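Local atomic coordinates of CADD-like protein of unknown function (Nostoc punctiforme, PDB entry 3B5O), a protein that is of unknown function but resembles the CADD protein and belongs to an all-helical family related to heme oxygenases, with a possible oxidoreductase role. Residues Q35-F38 with A39-A42; F58-L61 with A62-K65. All coordinates share one frame; numbering follows the deposited sequence.

Interaction 1: Q35-F38 with A39-A42; sequences QASF and AQIA
S37 and Q40 hold each other at the start of helix 38-68, and the side chain of Q40 does much of the work. Q40 CB lies 3.6 Å from both S37 O and S37 OG. CG sits beside the backbone N of Q40 (chi1 -71°), and from there the chain runs extended as far as the backbone N of S37. On the way Q40 CG passes S37 OG at 3.3 Å. CD also stays close to that hydroxyl oxygen. At the tip, Q40 OE1 accepts a nearly straight hydrogen bond from S37 N (2.9 Å, 171° at the hydrogen). The donor is tilted from the carbonyl plane of the amide. NE2, the other branch, bonds to S232 OG.

S37 returns the bond: S37 OG accepts from Q40 N at 3.2 Å. This reciprocal pair is a capping box with S37 as N-cap. It satisfies a backbone N-H of the first helical turn. The Q40 amide is held at both ends, OE1 by S37 N and NE2 by S232 OG. S37 OG also donates a weak bond to Q40 OE1. Below the cap, I41 N bonds to S37 O, and A42 N to F38 O. On the apolar side, A36 CB meets I41 CD1 at 3.7 Å. I41 also packs on W162 and L163 of helix 135-163. The F38 ring reaches A42, with F38 CE1 4.2 Å from A42 CB.

Interaction 2: F58-L61 with A62-K65; sequences FTEL and ARRK
E60 turns CG anti to its own N (chi1 175°) and then bends at chi2 (61°), which carries its carboxylate along the helix to R63 and R64. R63 bends at chi3 and lies side by side with E60, pointing the same way. It grips the carboxylate side-on with two nitrogens. R63 NE gives an almost straight bond to E60 OE1 (2.9 Å), and R63 NH2 bonds to E60 OE2, also at 2.9 Å. Both oxygens are met on the syn side, though the two flat groups are not coplanar: carboxylate and guanidinium planes are 36° apart.

R64 comes to the anti side of the same OE2. R64 NE donates to E60 OE2 at 2.6 Å, while R64 NH2 adds a weak bond, so OE2 takes bonds from both arginines. These i to i+3 and i to i+4 pairs form a salt-bridge network on one helix. E60 touches I82 and R63 touches Q79, both on helix 72-85. With E60 replaced by an alanine, both guanidinium groups are likely to lose their shared carboxylate and turn more freely. With two arginines on one carboxylate, the glutamate is likely to stay ionised, and its charge offsets part of theirs.

Interaction 1 and interaction 2 lie on the same long helix, 38-68. They come in series along the chain: 35-42 covers the entry into the helix, and 58-65 lies near its far end. Their centres are 35 Å apart, on opposite sides of the chain's centre, and their nearest atoms are about 19 Å apart, so they do not touch. Helix 135-163 is a shared neighbour. Its L163 meets F38 of interaction 1, while its V138 and T142 meet A62 of interaction 2. The two helices thus pack together at both ends within this all-helical fold. A capping box closes the start of helix 38-68, and a salt-bridge network spans one turn near its end.

Interaction 1: Q35-F38 with A39-A42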
loop_
_atom_site.group_PDB
_atom_site.type_symbol
_atom_site.label_atom_id
_atom_site.label_comp_id
_atom_site.label_asym_id
_atom_site.label_seq_id
_atom_site.Cartn_x
_atom_site.Cartn_y
_atom_site.Cartn_z
ATOM N N GLN A 35 -12.070 -20.426 6.810
ATOM C CA GLN A 35 -13.242 -20.761 6.047
ATOM C C GLN A 35 -13.126 -20.488 4.540
ATOM O O GLN A 35 -13.999 -20.912 3.788
ATOM C CB GLN A 35 -14.462 -20.025 6.610
ATOM C CG GLN A 35 -14.360 -18.477 6.632
ATOM C CD GLN A 35 -14.133 -17.883 8.026
ATOM O OE1 GLN A 35 -14.959 -17.100 8.492
ATOM N NE2 GLN A 35 -13.017 -18.226 8.687
ATOM N N ALA A 36 -12.085 -19.772 4.108
ATOM C CA ALA A 36 -12.013 -19.289 2.721
ATOM C C ALA A 36 -11.555 -20.342 1.722
ATOM O O ALA A 36 -10.659 -21.127 1.997
ATOM C CB ALA A 36 -11.072 -18.071 2.643
ATOM N N SER A 37 -12.135 -20.300 0.528
ATOM C CA SER A 37 -11.658 -21.111 -0.574
ATOM C C SER A 37 -10.455 -20.459 -1.271
ATOM O O SER A 37 -10.189 -19.238 -1.136
ATOM C CB SER A 37 -12.784 -21.332 -1.569
ATOM O OG SER A 37 -13.022 -20.139 -2.290
ATOM N N PHE A 38 -9.728 -21.266 -2.030
ATOM C CA PHE A 38 -8.636 -20.789 -2.866
ATOM C C PHE A 38 -9.123 -19.647 -3.745
ATOM O O PHE A 38 -8.473 -18.584 -3.809
ATOM C CB PHE A 38 -8.110 -21.929 -3.762
ATOM C CG PHE A 38 -7.003 -21.511 -4.681
ATOM C CD1 PHE A 38 -7.306 -20.943 -5.921
ATOM C CD2 PHE A 38 -5.676 -21.647 -4.314
ATOM C CE1 PHE A 38 -6.293 -20.514 -6.768
ATOM C CE2 PHE A 38 -4.655 -21.241 -5.172
ATOM C CZ PHE A 38 -4.984 -20.667 -6.403
ATOM N N ALA A 39 -10.283 -19.839 -4.373
ATOM C CA ALA A 39 -10.832 -18.825 -5.307
ATOM C C ALA A 39 -11.049 -17.493 -4.600
ATOM O O ALA A 39 -10.847 -16.425 -5.186
ATOM C CB ALA A 39 -12.147 -19.302 -5.932
ATOM N N GLN A 40 -11.515 -17.549 -3.361
ATOM C CA GLN A 40 -11.808 -16.323 -2.622
ATOM C C GLN A 40 -10.557 -15.538 -2.264
ATOM O O GLN A 40 -10.544 -14.309 -2.363
ATOM C CB GLN A 40 -12.657 -16.643 -1.380
ATOM C CG GLN A 40 -14.063 -17.048 -1.746
ATOM C CD GLN A 40 -14.847 -17.665 -0.605
ATOM O OE1 GLN A 40 -14.272 -18.326 0.263
ATOM N NE2 GLN A 40 -16.158 -17.448 -0.596
ATOM N N ILE A 41 -9.493 -16.221 -1.856
ATOM C CA ILE A 41 -8.232 -15.550 -1.532
ATOM C C ILE A 41 -7.512 -15.109 -2.824
ATOM O O ILE A 41 -6.872 -14.064 -2.861
ATOM C CB ILE A 41 -7.343 -16.392 -0.589
ATOM C CG1 ILE A 41 -8.119 -16.700 0.698
ATOM C CG2 ILE A 41 -6.026 -15.691 -0.263
ATOM C CD1 ILE A 41 -8.732 -15.481 1.413
ATOM N N ALA A 42 -7.665 -15.872 -3.903
ATOM C CA ALA A 42 -7.150 -15.427 -5.197
ATOM C C ALA A 42 -7.816 -14.116 -5.620
ATOM O O ALA A 42 -7.143 -13.227 -6.157
ATOM C CB ALA A 42 -7.360 -16.521 -6.262
#

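Interaction 2: F58-L61 with A62-K65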
loop_
_atom_site.group_PDB
_atom_site.type_symbol
_atom_site.label_atom_id
_atom_site.label_comp_id
_atom_site.label_asym_id
_atom_site.label_seq_id
_atom_site.Cartn_x
_atom_site.Cartn_y
_atom_site.Cartn_z
ATOM N N PHE A 58 -0.303 7.929 -7.774
ATOM C CA PHE A 58 -0.533 8.816 -6.634
ATOM C C PHE A 58 0.774 9.441 -6.158
ATOM O O PHE A 58 0.807 10.599 -5.769
ATOM C CB PHE A 58 -1.244 8.084 -5.498
ATOM C CG PHE A 58 -2.666 7.721 -5.820
ATOM C CD1 PHE A 58 -3.596 8.701 -6.106
ATOM C CD2 PHE A 58 -3.088 6.406 -5.767
ATOM C CE1 PHE A 58 -4.905 8.357 -6.406
ATOM C CE2 PHE A 58 -4.397 6.078 -6.053
ATOM C CZ PHE A 58 -5.281 7.042 -6.366
ATOM N N THR A 59 1.855 8.667 -6.174
ATOM C CA THR A 59 3.168 9.204 -5.776
ATOM C C THR A 59 3.588 10.341 -6.730
ATOM O O THR A 59 4.167 11.344 -6.294
ATOM C CB THR A 59 4.227 8.089 -5.725
ATOM O OG1 THR A 59 3.789 7.080 -4.805
ATOM C CG2 THR A 59 5.561 8.635 -5.246
ATOM N N GLU A 60 3.267 10.211 -8.016
ATOM C CA GLU A 60 3.471 11.281 -8.978
ATOM C C GLU A 60 2.702 12.529 -8.623
ATOM O O GLU A 60 3.216 13.644 -8.742
ATOM C CB GLU A 60 3.150 10.805 -10.387
ATOM C CG GLU A 60 3.209 11.866 -11.466
ATOM C CD GLU A 60 4.534 12.522 -11.671
ATOM O OE1 GLU A 60 5.564 11.991 -11.239
ATOM O OE2 GLU A 60 4.523 13.581 -12.343
ATOM N N LEU A 61 1.459 12.383 -8.194
ATOM C CA LEU A 61 0.696 13.553 -7.761
ATOM C C LEU A 61 1.358 14.220 -6.561
ATOM O O LEU A 61 1.424 15.453 -6.474
ATOM C CB LEU A 61 -0.737 13.189 -7.442
ATOM C CG LEU A 61 -1.594 12.694 -8.601
ATOM C CD1 LEU A 61 -3.015 12.371 -8.115
ATOM C CD2 LEU A 61 -1.609 13.706 -9.746
ATOM N N ALA A 62 1.859 13.422 -5.628
ATOM C CA ALA A 62 2.566 13.974 -4.465
ATOM C C ALA A 62 3.853 14.690 -4.888
ATOM O O ALA A 62 4.186 15.748 -4.339
ATOM C CB ALA A 62 2.892 12.857 -3.458
ATOM N N ARG A 63 4.556 14.129 -5.869
ATOM C CA ARG A 63 5.767 14.760 -6.388
ATOM C C ARG A 63 5.446 16.150 -6.924
ATOM O O ARG A 63 6.173 17.121 -6.677
ATOM C CB ARG A 63 6.391 13.881 -7.464
ATOM C CG ARG A 63 7.750 14.402 -7.949
ATOM C CD ARG A 63 8.255 13.638 -9.157
ATOM N NE ARG A 63 7.484 13.933 -10.356
ATOM C CZ ARG A 63 7.647 15.009 -11.116
ATOM N NH1 ARG A 63 8.566 15.915 -10.825
ATOM N NH2 ARG A 63 6.878 15.183 -12.166
ATOM N N ARG A 64 4.350 16.255 -7.662
ATOM C CA ARG A 64 3.945 17.534 -8.229
ATOM C C ARG A 64 3.524 18.529 -7.157
ATOM O O ARG A 64 3.809 19.727 -7.260
ATOM C CB ARG A 64 2.828 17.319 -9.246
ATOM C CG ARG A 64 3.325 16.584 -10.470
ATOM C CD ARG A 64 2.224 16.069 -11.399
ATOM N NE ARG A 64 2.914 15.633 -12.603
ATOM C CZ ARG A 64 3.180 16.412 -13.656
ATOM N NH1 ARG A 64 2.669 17.642 -13.786
ATOM N NH2 ARG A 64 3.899 15.909 -14.608
ATOM N N LYS A 65 2.853 18.038 -6.120
ATOM C CA LYS A 65 2.499 18.901 -4.988
ATOM C C LYS A 65 3.769 19.429 -4.311
ATOM O O LYS A 65 3.857 20.609 -3.950
ATOM C CB LYS A 65 1.638 18.150 -3.977
ATOM C CG LYS A 65 0.226 17.932 -4.430
ATOM C CD LYS A 65 -0.671 19.164 -4.252
ATOM C CE LYS A 65 -2.025 18.925 -4.870
ATOM N NZ LYS A 65 -2.975 20.054 -4.574
#